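PDB 1O5Z: folylpolyglutamate synthase/dihydrofolate synthase from Thermotoga maritima, which probably catalyses the ATP- and magnesium-dependent joining of L-glutamate to 7,8-dihydropteroate and to the growing polyglutamate tail of tetrahydrofolate. Local coordinates for residues A[310-314]-A[315-319]; A[334-337]-A[338-342]; A[302-305]-A[306-309]; A[399-403]-A[404-408]. All blocks are in the same frame, centred on the assembly; numbering follows the deposited sequence.

Interaction 1: A[310-314]-A[315-319]; sequences ILEKN and GKMYI
I310 and I319 lie side by side and point the same way, their CG1 atoms 3.9 Å apart, across a non-hydrogen-bonded pair of a tight antiparallel hairpin. E312 and M317 form the next such pair on the same face; their side chains cross at a slant, with M317 CG 4.1 Å from E312 CG. On the other face Y318, its CG opposite the carbonyl carbon (chi1 -66°), is turned so that its ring edge meets L311 O in plane, CD1 lying 3.5 Å from that oxygen, while K313 CB comes to CE1 obliquely at 3.9 Å. K316 projects on this face too and donates from NZ to Y318 OH (2.7 Å), a bond that helps hold the phenol end of the ring in place. NZ is also bonded to T411 OG1, and K313 NZ leads off to L431 O.

Paired backbone bonds at L311–Y318 and K313–K316 hold the strands together; the straightest runs from K313 N to K316 O (2.8 Å, 168°). The chain reverses in a type I' turn with N314 and G315 at its corners, the classic pair for a two-residue hairpin loop. A water spans the turn, accepting from G315 N and donating to E312 OE1.

Within the glutamate ligase domain, strand 309-313 is an outermost strand of a six-stranded mixed sheet, and strand 316-320 joins it to the parallel strand 414-418. Helix 421-433 packs on the L311 and Y318 face, whereas the loop residue L247 and F340, just past helix 326-339, meet the face of I310, M317 and I319.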
loop_
_atom_site.group_PDB
_atom_site.type_symbol
_atom_site.label_atom_id
_atom_site.label_comp_id
_atom_site.label_asym_id
_atom_site.label_seq_id
_atom_site.Cartn_x
_atom_site.Cartn_y
_atom_site.Cartn_z
ATOM N N ILE A 310 14.089 -0.712 -3.399
ATOM C CA ILE A 310 15.510 -0.461 -3.452
ATOM C C ILE A 310 15.724 0.919 -4.019
ATOM O O ILE A 310 15.268 1.192 -5.117
ATOM C CB ILE A 310 16.234 -1.531 -4.340
ATOM C CG1 ILE A 310 16.190 -2.903 -3.671
ATOM C CG2 ILE A 310 17.695 -1.132 -4.579
ATOM C CD1 ILE A 310 15.112 -3.697 -4.126
ATOM N N LEU A 311 16.446 1.759 -3.289
ATOM C CA LEU A 311 16.778 3.102 -3.690
ATOM C C LEU A 311 18.286 3.234 -3.750
ATOM O O LEU A 311 18.940 3.073 -2.741
ATOM C CB LEU A 311 16.292 4.108 -2.642
ATOM C CG LEU A 311 15.023 4.929 -2.810
ATOM C CD1 LEU A 311 14.985 5.974 -1.682
ATOM C CD2 LEU A 311 14.921 5.619 -4.170
ATOM N N GLU A 312 18.834 3.534 -4.919
ATOM C CA GLU A 312 20.231 3.908 -5.045
ATOM C C GLU A 312 20.317 5.381 -4.722
ATOM O O GLU A 312 19.684 6.211 -5.368
ATOM C CB GLU A 312 20.784 3.687 -6.447
ATOM C CG GLU A 312 21.648 2.447 -6.575
ATOM C CD GLU A 312 22.987 2.685 -7.294
ATOM O OE1 GLU A 312 23.061 3.620 -8.145
ATOM O OE2 GLU A 312 23.971 1.926 -7.011
ATOM N N LYS A 313 21.110 5.704 -3.713
ATOM C CA LYS A 313 21.309 7.082 -3.303
ATOM C C LYS A 313 22.811 7.238 -3.205
ATOM O O LYS A 313 23.466 6.523 -2.453
ATOM C CB LYS A 313 20.600 7.330 -1.957
ATOM C CG LYS A 313 20.821 8.697 -1.358
ATOM C CD LYS A 313 19.671 9.651 -1.591
ATOM C CE LYS A 313 19.790 10.470 -2.862
ATOM N NZ LYS A 313 19.092 11.800 -2.718
ATOM N N ASN A 314 23.355 8.127 -4.021
ATOM C CA ASN A 314 24.754 8.499 -3.927
ATOM C C ASN A 314 25.658 7.307 -4.137
ATOM O O ASN A 314 26.726 7.228 -3.542
ATOM C CB ASN A 314 25.048 9.205 -2.575
ATOM C CG ASN A 314 24.258 10.518 -2.410
ATOM O OD1 ASN A 314 24.014 11.229 -3.391
ATOM N ND2 ASN A 314 23.860 10.837 -1.185
ATOM N N GLY A 315 25.233 6.379 -4.992
ATOM C CA GLY A 315 26.024 5.169 -5.277
ATOM C C GLY A 315 25.710 3.988 -4.361
ATOM O O GLY A 315 26.000 2.849 -4.700
ATOM N N LYS A 316 25.098 4.245 -3.212
ATOM C CA LYS A 316 24.828 3.192 -2.260
ATOM C C LYS A 316 23.401 2.722 -2.410
ATOM O O LYS A 316 22.522 3.538 -2.664
ATOM C CB LYS A 316 25.052 3.655 -0.821
ATOM C CG LYS A 316 25.213 2.440 0.141
ATOM C CD LYS A 316 24.662 2.679 1.551
ATOM C CE LYS A 316 25.399 3.847 2.209
ATOM N NZ LYS A 316 24.984 4.132 3.575
ATOM N N MET A 317 23.189 1.403 -2.265
ATOM C CA MET A 317 21.860 0.823 -2.316
ATOM C C MET A 317 21.311 0.715 -0.950
ATOM O O MET A 317 22.028 0.328 -0.035
ATOM C CB MET A 317 21.851 -0.584 -2.834
ATOM C CG MET A 317 22.506 -0.739 -4.103
ATOM S SD MET A 317 21.506 -1.839 -5.109
ATOM C CE MET A 317 20.488 -0.530 -5.846
ATOM N N TYR A 318 20.018 0.996 -0.869
ATOM C CA TYR A 318 19.199 0.794 0.309
ATOM C C TYR A 318 18.040 -0.111 -0.026
ATOM O O TYR A 318 17.347 0.113 -0.993
ATOM C CB TYR A 318 18.645 2.119 0.778
ATOM C CG TYR A 318 19.723 3.010 1.256
ATOM C CD1 TYR A 318 20.318 3.927 0.408
ATOM C CD2 TYR A 318 20.160 2.918 2.546
ATOM C CE1 TYR A 318 21.339 4.720 0.845
ATOM C CE2 TYR A 318 21.184 3.712 3.012
ATOM C CZ TYR A 318 21.763 4.612 2.169
ATOM O OH TYR A 318 22.793 5.366 2.648
ATOM N N ILE A 319 17.836 -1.140 0.783
ATOM C CA ILE A 319 16.675 -1.992 0.661
ATOM C C ILE A 319 15.746 -1.557 1.785
ATOM O O ILE A 319 16.007 -1.824 2.941
ATOM C CB ILE A 319 17.063 -3.475 0.752
ATOM C CG1 ILE A 319 18.076 -3.825 -0.351
ATOM C CG2 ILE A 319 15.821 -4.354 0.562
ATOM C CD1 ILE A 319 19.568 -3.679 -0.008
HETATM O O HOH W 1 23.340 6.186 -6.696
#

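Interaction 2: A[334-337]-A[338-342]; sequences RSLK and LYFNG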
loop_
_atom_site.group_PDB
_atom_site.type_symbol
_atom_site.label_atom_id
_atom_site.label_comp_id
_atom_site.label_asym_id
_atom_site.label_seq_id
_atom_site.Cartn_x
_atom_site.Cartn_y
_atom_site.Cartn_z
ATOM N N ARG A 334 13.913 -13.889 1.642
ATOM C CA ARG A 334 13.681 -14.570 0.373
ATOM C C ARG A 334 13.965 -13.643 -0.786
ATOM O O ARG A 334 14.650 -13.988 -1.731
ATOM C CB ARG A 334 12.228 -14.998 0.262
ATOM C CG ARG A 334 11.832 -16.028 1.265
ATOM C CD ARG A 334 10.732 -16.976 0.803
ATOM N NE ARG A 334 10.765 -18.178 1.639
ATOM C CZ ARG A 334 10.117 -18.333 2.793
ATOM N NH1 ARG A 334 9.337 -17.353 3.255
ATOM N NH2 ARG A 334 10.240 -19.476 3.482
ATOM N N SER A 335 13.391 -12.467 -0.719
ATOM C CA SER A 335 13.635 -11.441 -1.721
ATOM C C SER A 335 15.110 -11.015 -1.822
ATOM O O SER A 335 15.650 -10.906 -2.915
ATOM C CB SER A 335 12.717 -10.249 -1.435
ATOM O OG SER A 335 11.399 -10.615 -1.833
ATOM N N LEU A 336 15.758 -10.817 -0.675
ATOM C CA LEU A 336 17.213 -10.608 -0.615
ATOM C C LEU A 336 18.053 -11.678 -1.273
ATOM O O LEU A 336 19.070 -11.363 -1.859
ATOM C CB LEU A 336 17.690 -10.465 0.818
ATOM C CG LEU A 336 17.257 -9.192 1.488
ATOM C CD1 LEU A 336 17.468 -9.355 2.930
ATOM C CD2 LEU A 336 18.055 -8.000 0.946
ATOM N N LYS A 337 17.655 -12.941 -1.172
ATOM C CA LYS A 337 18.437 -14.018 -1.747
ATOM C C LYS A 337 18.355 -14.023 -3.286
ATOM O O LYS A 337 19.239 -14.563 -3.985
ATOM C CB LYS A 337 18.005 -15.375 -1.157
ATOM C CG LYS A 337 18.181 -15.576 0.378
ATOM C CD LYS A 337 18.497 -17.085 0.699
ATOM C CE LYS A 337 18.043 -17.619 2.111
ATOM N NZ LYS A 337 18.460 -16.770 3.283
ATOM N N LEU A 338 17.299 -13.425 -3.815
ATOM C CA LEU A 338 17.105 -13.388 -5.252
ATOM C C LEU A 338 17.931 -12.310 -5.894
ATOM O O LEU A 338 18.508 -12.510 -6.936
ATOM C CB LEU A 338 15.657 -13.106 -5.596
ATOM C CG LEU A 338 14.692 -14.275 -5.550
ATOM C CD1 LEU A 338 13.316 -13.751 -5.862
ATOM C CD2 LEU A 338 15.097 -15.387 -6.529
ATOM N N TYR A 339 17.967 -11.156 -5.274
ATOM C CA TYR A 339 18.497 -9.992 -5.922
ATOM C C TYR A 339 19.889 -9.622 -5.435
ATOM O O TYR A 339 20.556 -8.799 -6.054
ATOM C CB TYR A 339 17.535 -8.821 -5.694
ATOM C CG TYR A 339 16.244 -8.933 -6.499
ATOM C CD1 TYR A 339 15.060 -9.336 -5.910
ATOM C CD2 TYR A 339 16.209 -8.620 -7.851
ATOM C CE1 TYR A 339 13.883 -9.417 -6.645
ATOM C CE2 TYR A 339 15.046 -8.710 -8.577
ATOM C CZ TYR A 339 13.884 -9.102 -7.975
ATOM O OH TYR A 339 12.719 -9.201 -8.701
ATOM N N PHE A 340 20.335 -10.217 -4.329
ATOM C CA PHE A 340 21.612 -9.822 -3.693
ATOM C C PHE A 340 22.484 -10.997 -3.352
ATOM O O PHE A 340 23.266 -10.938 -2.419
ATOM C CB PHE A 340 21.318 -9.007 -2.445
ATOM C CG PHE A 340 20.694 -7.703 -2.762
ATOM C CD1 PHE A 340 21.486 -6.625 -3.152
ATOM C CD2 PHE A 340 19.317 -7.560 -2.765
ATOM C CE1 PHE A 340 20.905 -5.393 -3.475
ATOM C CE2 PHE A 340 18.740 -6.356 -3.083
ATOM C CZ PHE A 340 19.535 -5.257 -3.435
ATOM N N ASN A 341 22.362 -12.054 -4.130
ATOM C CA ASN A 341 22.950 -13.326 -3.763
ATOM C C ASN A 341 24.452 -13.248 -3.369
ATOM O O ASN A 341 24.849 -13.597 -2.220
ATOM C CB ASN A 341 22.736 -14.307 -4.880
ATOM C CG ASN A 341 23.165 -15.693 -4.503
ATOM O OD1 ASN A 341 22.848 -16.160 -3.421
ATOM N ND2 ASN A 341 23.886 -16.365 -5.392
ATOM N N GLY A 342 25.281 -12.744 -4.287
ATOM C CA GLY A 342 26.717 -12.536 -3.986
ATOM C C GLY A 342 27.062 -11.341 -3.078
ATOM O O GLY A 342 28.216 -11.166 -2.679
#
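Backbone bonds carry most of the contact between L336 and F340 and between their neighbours. F340 N donates to L336 O (3.0 Å), but at a bent angle that makes the bond weak, and Y339 N to S335 O (3.3 Å) is weak as well. L338 N is shared: it reaches S335 O at 3.1 Å, a three-residue step, and makes a long, weak bond to R334 O. This loosened pattern belongs to the C-terminal end of helix 326-339 of the glutamate ligase domain, where F340 is the first residue to abandon helical backbone angles.

Apolar contact comes from one pair: L336 and F340 cross at a slant, a leucine methyl, CD2, resting 3.9 Å from ring carbon CD2 of F340. The two side chains lie toward strand 316-320, where F340 packs on M317 and I319.

Ring edges meet carbonyl oxygens one turn back. Because F340 CG stands beside its own backbone N (chi1 -67°), L336 O lies in the ring plane at the edge, 3.9 Å from F340 CD2. S335 O sits near the plane of the Y339 ring, 3.4 Å from CD1. Y339 OH is bonded to N250 OD1, at the start of strand 250-255, and to G269 N.

Interaction 3: A[302-305]-A[306-309]; sequences AKNL and GRFE. With SO4 (sulfate ion), chain C.
The side chains of N304 and R307, three residues apart, lie alongside each other and converge on one sulfate ion. Their planes are only 26° apart, and N304 ND2 sits over one face of the guanidinium while N304 CG touches R307 CG at 3.5 Å. With its CG swung opposite the backbone nitrogen (chi1 -161°), N304 presents ND2 to the anion: the bond to sulfate O2 is nearly straight (2.9 Å), and a second, to O4, is weak. R307, bent at chi2 and chi3, brings NH1 within 2.8 Å of sulfate O1. The same ion is bonded by the backbone nitrogens of G62, G64 and S65, in the glycine-rich P-loop of the Mur ligase middle domain; though probably from the crystallisation liquor, it is consistent with a place where an ATP phosphate would lie.

A type II beta turn sets up the pair, R307 N donating to N304 O at 3.2 Å, with G306 supplying the positive phi that such a turn needs. G306 N in turn gives a straight bond to E309 OE1 (2.8 Å), reaching the anti side of the carboxylate but from 34° out of its plane. E309 OE2 forms a salt bridge with R428, so both oxygens of this buried acid are engaged.

The loop connects helix 292-301 to strand 309-313, whose hairpin belongs to the glutamate ligase domain. F308 and E309 both face L320 in a G1 beta bulge, where strand 309-313 begins beside strand 316-320; A302 packs on helix 63-77, and K303 and L305 on R428 of helix 421-433.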
loop_
_atom_site.group_PDB
_atom_site.type_symbol
_atom_site.label_atom_id
_atom_site.label_comp_id
_atom_site.label_asym_id
_atom_site.label_seq_id
_atom_site.Cartn_x
_atom_site.Cartn_y
_atom_site.Cartn_z
ATOM N N ALA A 302 5.189 2.333 -11.752
ATOM C CA ALA A 302 4.669 1.833 -10.481
ATOM C C ALA A 302 5.735 1.674 -9.379
ATOM O O ALA A 302 6.854 1.172 -9.615
ATOM C CB ALA A 302 3.959 0.511 -10.671
ATOM N N LYS A 303 5.329 2.049 -8.174
ATOM C CA LYS A 303 6.195 2.050 -7.024
ATOM C C LYS A 303 5.351 1.734 -5.800
ATOM O O LYS A 303 4.309 2.350 -5.619
ATOM C CB LYS A 303 6.785 3.432 -6.865
ATOM C CG LYS A 303 7.816 3.506 -5.721
ATOM C CD LYS A 303 8.620 4.826 -5.746
ATOM C CE LYS A 303 9.831 4.763 -6.755
ATOM N NZ LYS A 303 9.929 6.042 -7.564
ATOM N N ASN A 304 5.780 0.776 -4.977
ATOM C CA ASN A 304 5.131 0.497 -3.726
ATOM C C ASN A 304 6.076 0.836 -2.616
ATOM O O ASN A 304 7.061 0.136 -2.377
ATOM C CB ASN A 304 4.706 -0.973 -3.646
ATOM C CG ASN A 304 3.623 -1.217 -2.564
ATOM O OD1 ASN A 304 3.202 -0.286 -1.865
ATOM N ND2 ASN A 304 3.200 -2.461 -2.421
ATOM N N LEU A 305 5.789 1.923 -1.920
ATOM C CA LEU A 305 6.793 2.505 -1.030
ATOM C C LEU A 305 7.079 1.595 0.163
ATOM O O LEU A 305 6.157 1.078 0.806
ATOM C CB LEU A 305 6.380 3.895 -0.537
ATOM C CG LEU A 305 5.904 4.955 -1.528
ATOM C CD1 LEU A 305 5.443 6.142 -0.731
ATOM C CD2 LEU A 305 6.934 5.334 -2.565
ATOM N N GLY A 306 8.365 1.400 0.436
ATOM C CA GLY A 306 8.815 0.620 1.568
ATOM C C GLY A 306 8.483 -0.850 1.475
ATOM O O GLY A 306 8.572 -1.553 2.457
ATOM N N ARG A 307 8.117 -1.309 0.286
ATOM C CA ARG A 307 7.756 -2.659 0.091
ATOM C C ARG A 307 8.809 -3.232 -0.837
ATOM O O ARG A 307 8.639 -3.281 -2.039
ATOM C CB ARG A 307 6.370 -2.697 -0.527
ATOM C CG ARG A 307 5.247 -2.095 0.405
ATOM C CD ARG A 307 4.519 -3.109 1.287
ATOM N NE ARG A 307 4.902 -4.427 0.822
ATOM C CZ ARG A 307 4.136 -5.502 0.814
ATOM N NH1 ARG A 307 2.902 -5.489 1.304
ATOM N NH2 ARG A 307 4.629 -6.631 0.330
ATOM N N PHE A 308 9.908 -3.660 -0.239
ATOM C CA PHE A 308 11.090 -4.200 -0.943
ATOM C C PHE A 308 11.454 -3.254 -2.014
ATOM O O PHE A 308 11.561 -3.608 -3.197
ATOM C CB PHE A 308 10.927 -5.625 -1.499
ATOM C CG PHE A 308 12.255 -6.270 -1.838
ATOM C CD1 PHE A 308 13.173 -6.550 -0.841
ATOM C CD2 PHE A 308 12.608 -6.540 -3.150
ATOM C CE1 PHE A 308 14.383 -7.116 -1.136
ATOM C CE2 PHE A 308 13.835 -7.107 -3.434
ATOM C CZ PHE A 308 14.727 -7.365 -2.411
ATOM N N GLU A 309 11.631 -2.037 -1.523
ATOM C CA GLU A 309 11.957 -0.897 -2.310
ATOM C C GLU A 309 13.445 -0.742 -2.247
ATOM O O GLU A 309 13.996 -0.636 -1.157
ATOM C CB GLU A 309 11.332 0.361 -1.696
ATOM C CG GLU A 309 11.003 1.357 -2.745
ATOM C CD GLU A 309 10.713 2.706 -2.195
ATOM O OE1 GLU A 309 10.338 2.794 -1.007
ATOM O OE2 GLU A 309 10.878 3.663 -2.971
HETATM S S SO4 C . 0.520 -4.018 -0.687
HETATM O O1 SO4 C . 0.503 -5.318 -0.031
HETATM O O2 SO4 C . 1.499 -3.101 -0.151
HETATM O O3 SO4 C . -0.830 -3.495 -0.445
HETATM O O4 SO4 C . 0.846 -4.137 -2.113
HETATM O O HOH W 2 8.117 -0.921 -4.415
#

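Interaction 4: A[399-403]-A[404-408]; sequences EVIED and PLEAI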
loop_
_atom_site.group_PDB
_atom_site.type_symbol
_atom_site.label_atom_id
_atom_site.label_comp_id
_atom_site.label_asym_id
_atom_site.label_seq_id
_atom_site.Cartn_x
_atom_site.Cartn_y
_atom_site.Cartn_z
ATOM N N GLU A 399 26.091 -3.646 16.551
ATOM C CA GLU A 399 26.367 -2.260 16.925
ATOM C C GLU A 399 25.059 -1.608 17.223
ATOM O O GLU A 399 24.040 -2.034 16.748
ATOM C CB GLU A 399 27.055 -1.462 15.823
ATOM C CG GLU A 399 28.174 -2.212 15.146
ATOM C CD GLU A 399 28.651 -1.543 13.880
ATOM O OE1 GLU A 399 28.569 -0.301 13.795
ATOM O OE2 GLU A 399 29.126 -2.280 12.992
ATOM N N VAL A 400 25.119 -0.568 18.030
ATOM C CA VAL A 400 23.972 0.234 18.347
ATOM C C VAL A 400 24.279 1.604 17.852
ATOM O O VAL A 400 25.212 2.244 18.323
ATOM C CB VAL A 400 23.692 0.286 19.857
ATOM C CG1 VAL A 400 22.365 1.034 20.131
ATOM C CG2 VAL A 400 23.666 -1.129 20.448
ATOM N N ILE A 401 23.501 2.048 16.873
ATOM C CA ILE A 401 23.564 3.448 16.433
ATOM C C ILE A 401 22.151 3.946 16.537
ATOM O O ILE A 401 21.267 3.607 15.712
ATOM C CB ILE A 401 24.083 3.614 14.998
ATOM C CG1 ILE A 401 25.453 2.963 14.801
ATOM C CG2 ILE A 401 24.183 5.088 14.668
ATOM C CD1 ILE A 401 25.962 3.056 13.379
ATOM N N GLU A 402 21.929 4.728 17.575
ATOM C CA GLU A 402 20.580 5.053 17.990
ATOM C C GLU A 402 19.793 5.928 17.010
ATOM O O GLU A 402 18.620 5.674 16.755
ATOM C CB GLU A 402 20.636 5.623 19.391
ATOM C CG GLU A 402 21.007 4.512 20.351
ATOM C CD GLU A 402 20.513 4.797 21.749
ATOM O OE1 GLU A 402 19.813 5.828 21.923
ATOM O OE2 GLU A 402 20.805 3.978 22.668
ATOM N N ASP A 403 20.454 6.945 16.454
ATOM C CA ASP A 403 19.893 7.739 15.386
ATOM C C ASP A 403 19.946 6.957 14.105
ATOM O O ASP A 403 21.045 6.673 13.618
ATOM C CB ASP A 403 20.696 9.021 15.191
ATOM C CG ASP A 403 20.234 9.846 13.996
ATOM O OD1 ASP A 403 19.149 9.611 13.415
ATOM O OD2 ASP A 403 20.926 10.789 13.558
ATOM N N PRO A 404 18.783 6.622 13.537
ATOM C CA PRO A 404 18.769 5.754 12.347
ATOM C C PRO A 404 19.395 6.388 11.106
ATOM O O PRO A 404 19.731 5.688 10.188
ATOM C CB PRO A 404 17.273 5.466 12.134
ATOM C CG PRO A 404 16.535 6.507 12.845
ATOM C CD PRO A 404 17.411 6.925 14.008
ATOM N N LEU A 405 19.493 7.710 11.058
ATOM C CA LEU A 405 20.086 8.411 9.920
ATOM C C LEU A 405 21.603 8.343 10.006
ATOM O O LEU A 405 22.295 8.309 8.954
ATOM C CB LEU A 405 19.656 9.893 9.885
ATOM C CG LEU A 405 18.146 10.125 9.954
ATOM C CD1 LEU A 405 17.850 11.628 9.973
ATOM C CD2 LEU A 405 17.424 9.420 8.878
ATOM N N GLU A 406 22.118 8.335 11.248
ATOM C CA GLU A 406 23.530 8.108 11.471
ATOM C C GLU A 406 23.823 6.691 11.119
ATOM O O GLU A 406 24.841 6.428 10.502
ATOM C CB GLU A 406 23.921 8.345 12.911
ATOM C CG GLU A 406 25.408 8.229 13.179
ATOM C CD GLU A 406 25.787 8.611 14.609
ATOM O OE1 GLU A 406 24.920 9.113 15.392
ATOM O OE2 GLU A 406 26.968 8.438 14.945
ATOM N N ALA A 407 22.957 5.777 11.551
ATOM C CA ALA A 407 23.092 4.361 11.203
ATOM C C ALA A 407 23.213 4.166 9.708
ATOM O O ALA A 407 24.114 3.465 9.274
ATOM C CB ALA A 407 21.945 3.554 11.736
ATOM N N ILE A 408 22.339 4.743 8.898
ATOM C CA ILE A 408 22.472 4.548 7.446
ATOM C C ILE A 408 23.634 5.295 6.871
ATOM O O ILE A 408 24.250 4.830 5.923
ATOM C CB ILE A 408 21.183 4.882 6.672
ATOM C CG1 ILE A 408 20.705 6.315 6.942
ATOM C CG2 ILE A 408 20.082 3.877 7.039
ATOM C CD1 ILE A 408 20.038 6.959 5.762
HETATM O O HOH W 3 23.305 7.764 16.928
HETATM O O HOH W 4 23.099 11.218 15.475
#
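An N-cap opens helix 404-409: D403, immediately before the first turn, accepts from L405 N through OD1 (3.0 Å, 159°). Placing CG opposite the backbone nitrogen (chi1 175°) folds the carboxylate over the helix start, and the N-H meets OD1 from above the carboxylate plane. The aspartate's carbonyl begins the helical bonding, taking a bond from A407 N in the carbonyl plane (3.0 Å) and a weak, strongly bent one from E406 N.

E406 is the third residue of the helix, the position whose side chain in a capping box would accept directly from the N-cap nitrogen. Here water does the bridging. One molecule accepts from D403 N and donates to E406 OE1 (2.6 Å); another donates both to D403 OD2 and to OE1. The two carboxylates, their planes 74° apart, stay separated, with OD2 and OE1 4.7 Å from each other, and the shared water together with the positive end of the helix dipole would probably ease their mutual repulsion.

The turn follows strand 399-400, an outermost strand of the six-stranded sheet of the glutamate ligase domain, so this is a strand-to-helix connection of an alpha/beta fold. I401, the residue after that strand, supplies the apolar side of the contact. The I401 and E406 side chains cross at about a right angle, with I401 CG2 3.7 Å from E406 CG; the same methyl is 3.4 Å from A407 N, while I401 CB faces A407 CB at 3.9 Å. Both I401 and A407 also rest on I372 of strand 370-373. P404 packs on L423, and L405 on Y426 and F430, all three from helix 421-433.

How the interactions relate
Interactions 1, 2 and 3 meet in one apolar cluster. F308 CE1 lies 3.5 Å from I319 CG2. On the helix side F308 CE2 is 3.6 Å from Y339 CD1. F340 CZ packs on I319 CG1 at 3.7 Å, so the bulge, hairpin and helix end share a core. Interaction 4 starts from the opposite outer strand of the same sheet and meets interaction 1 on the tyrosine face, where K316 NZ approaches I408 O at 2.6 Å; it does not touch the other two, its nearest atoms being about 11 Å from interaction 3 and about 14 Å from interaction 2. Interaction 3 alone contacts the sulfate, at the probable nucleotide site between the domains.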